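Local coordinates for glideosome-associated protein 50 (Plasmodium falciparum 3D7, PDB 3TGH) that is a component of the glideosome complex of gliding motility and host cell invasion, and may anchor it to the inner membrane complex, at residues M237-E241 / I299-L304. Residues are numbered along the deposited sequence; the frame is centred on the assembly and turned at random.
Sequences MEVIE and IYTHKL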
# COMPACT_ATOMS: atom_id res chain seq x y z
N MET A 237 9.01 -10.02 -4.15
CA MET A 237 8.46 -9.08 -5.11
C MET A 237 7.84 -9.87 -6.24
O MET A 237 8.36 -10.92 -6.63
CB MET A 237 9.55 -8.13 -5.63
CG MET A 237 10.08 -7.19 -4.55
SD MET A 237 11.33 -5.99 -5.12
CE MET A 237 12.49 -7.06 -5.93
N GLU A 238 6.71 -9.39 -6.75
CA GLU A 238 6.04 -10.06 -7.86
C GLU A 238 5.06 -9.13 -8.56
O GLU A 238 4.51 -8.20 -7.95
CB GLU A 238 5.28 -11.30 -7.36
CG GLU A 238 4.45 -12.01 -8.45
CD GLU A 238 4.10 -13.45 -8.11
OE1 GLU A 238 3.82 -13.75 -6.93
OE2 GLU A 238 4.11 -14.28 -9.03
N VAL A 239 4.85 -9.37 -9.85
CA VAL A 239 3.71 -8.81 -10.55
C VAL A 239 2.96 -9.92 -11.30
O VAL A 239 3.55 -10.69 -12.08
CB VAL A 239 4.09 -7.61 -11.47
CG1 VAL A 239 5.23 -7.96 -12.40
CG2 VAL A 239 2.85 -7.12 -12.25
N ILE A 240 1.67 -10.02 -11.00
CA ILE A 240 0.73 -10.91 -11.68
C ILE A 240 -0.29 -10.02 -12.38
O ILE A 240 -0.91 -9.17 -11.75
CB ILE A 240 0.03 -11.84 -10.68
CG1 ILE A 240 1.03 -12.89 -10.18
CG2 ILE A 240 -1.21 -12.51 -11.30
CD1 ILE A 240 0.57 -13.67 -8.96
N GLU A 241 -0.44 -10.19 -13.69
CA GLU A 241 -1.36 -9.34 -14.45
C GLU A 241 -2.50 -10.17 -15.01
O GLU A 241 -2.27 -11.20 -15.65
CB GLU A 241 -0.65 -8.59 -15.58
CG GLU A 241 -1.48 -7.41 -16.10
CD GLU A 241 -0.84 -6.67 -17.26
OE1 GLU A 241 0.39 -6.43 -17.23
OE2 GLU A 241 -1.58 -6.30 -18.21
N ILE A 299 15.37 -4.45 -11.46
CA ILE A 299 15.40 -5.80 -12.03
C ILE A 299 14.15 -6.15 -12.83
O ILE A 299 14.12 -7.19 -13.51
CB ILE A 299 15.71 -6.88 -10.97
CG1 ILE A 299 14.70 -6.86 -9.81
CG2 ILE A 299 17.12 -6.70 -10.43
CD1 ILE A 299 14.80 -8.08 -8.91
N TYR A 300 13.13 -5.30 -12.77
CA TYR A 300 11.96 -5.45 -13.62
C TYR A 300 11.20 -4.13 -13.74
O TYR A 300 11.04 -3.42 -12.75
CB TYR A 300 11.02 -6.53 -13.10
CG TYR A 300 9.95 -6.92 -14.10
CD1 TYR A 300 10.26 -7.71 -15.21
CD2 TYR A 300 8.63 -6.50 -13.95
CE1 TYR A 300 9.29 -8.05 -16.15
CE2 TYR A 300 7.66 -6.84 -14.88
CZ TYR A 300 7.99 -7.62 -15.97
OH TYR A 300 7.01 -7.95 -16.88
N THR A 301 10.73 -3.84 -14.95
CA THR A 301 9.89 -2.68 -15.19
C THR A 301 8.56 -3.13 -15.79
O THR A 301 8.54 -3.74 -16.86
CB THR A 301 10.58 -1.68 -16.12
OG1 THR A 301 11.84 -1.31 -15.55
CG2 THR A 301 9.73 -0.43 -16.29
N HIS A 302 7.47 -2.85 -15.08
CA HIS A 302 6.13 -3.20 -15.54
C HIS A 302 5.42 -1.94 -15.99
O HIS A 302 5.44 -0.92 -15.30
CB HIS A 302 5.34 -3.87 -14.41
CG HIS A 302 3.94 -4.23 -14.81
ND1 HIS A 302 2.85 -3.48 -14.44
CD2 HIS A 302 3.47 -5.23 -15.58
CE1 HIS A 302 1.76 -4.02 -14.95
NE2 HIS A 302 2.10 -5.09 -15.65
N LYS A 303 4.77 -2.01 -17.15
CA LYS A 303 4.03 -0.87 -17.69
C LYS A 303 2.57 -1.25 -17.90
O LYS A 303 2.26 -2.26 -18.54
CB LYS A 303 4.66 -0.40 -19.01
CG LYS A 303 6.10 0.08 -18.85
CD LYS A 303 6.73 0.50 -20.17
CE LYS A 303 8.13 1.05 -19.95
NZ LYS A 303 8.87 1.25 -21.23
N LEU A 304 1.68 -0.44 -17.33
CA LEU A 304 0.25 -0.61 -17.48
C LEU A 304 -0.32 0.62 -18.19
O LEU A 304 -0.08 1.75 -17.75
CB LEU A 304 -0.39 -0.80 -16.09
CG LEU A 304 -1.81 -1.37 -16.06
CD1 LEU A 304 -1.80 -2.84 -16.43
CD2 LEU A 304 -2.44 -1.17 -14.69
O HOH W 1 0.42 -4.13 -19.20
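V239 sends its two methyls to two rings of the facing strand, those of H302 and Y300. CG2 of V239 lies 3.9 Å from the centroid of the H302 imidazole and almost on its normal, a CH-pi contact over the face. The other methyl, CG1, comes obliquely to Y300, 3.6 Å from its CE2, with the side chains crossing at about a right angle. With chi1 at 52°, CG1 sits between the backbone N and the carbonyl carbon and turns to Y300, while CG2, anti to the N, turns to H302.

The same imidazole is held at its edge. NE2 of H302 donates to OE1 of E241 over 2.7 Å, nearly straight at 167°. The acceptor lies in the ring plane, yet the carboxylate stands almost perpendicular to that plane and is approached from above its own. The in-plane bond and the methyl over one face together restrain the ring's rotation.

These contacts illustrate face-to-face sheet packing in the two-sheet core of a metallophosphoesterase fold: strand 237-242 belongs to one mixed sheet and 297-305 to the other, of which it is an outermost strand, and the axes of the short segments approach to 9.4 Å, their directions 30° apart. F269, in the sheet of V239, stacks on Y300.

Beyond H302, CD1 of L304 lies 3.9 Å from OE2 of E241, and a water 3.0 Å from OE1 of E241 and 2.7 Å from the backbone O of K303 bridges the strands. Toward the other end, M237 bends at chi3 and brings CE within 3.9 Å of CD1 of I299, an apolar meeting.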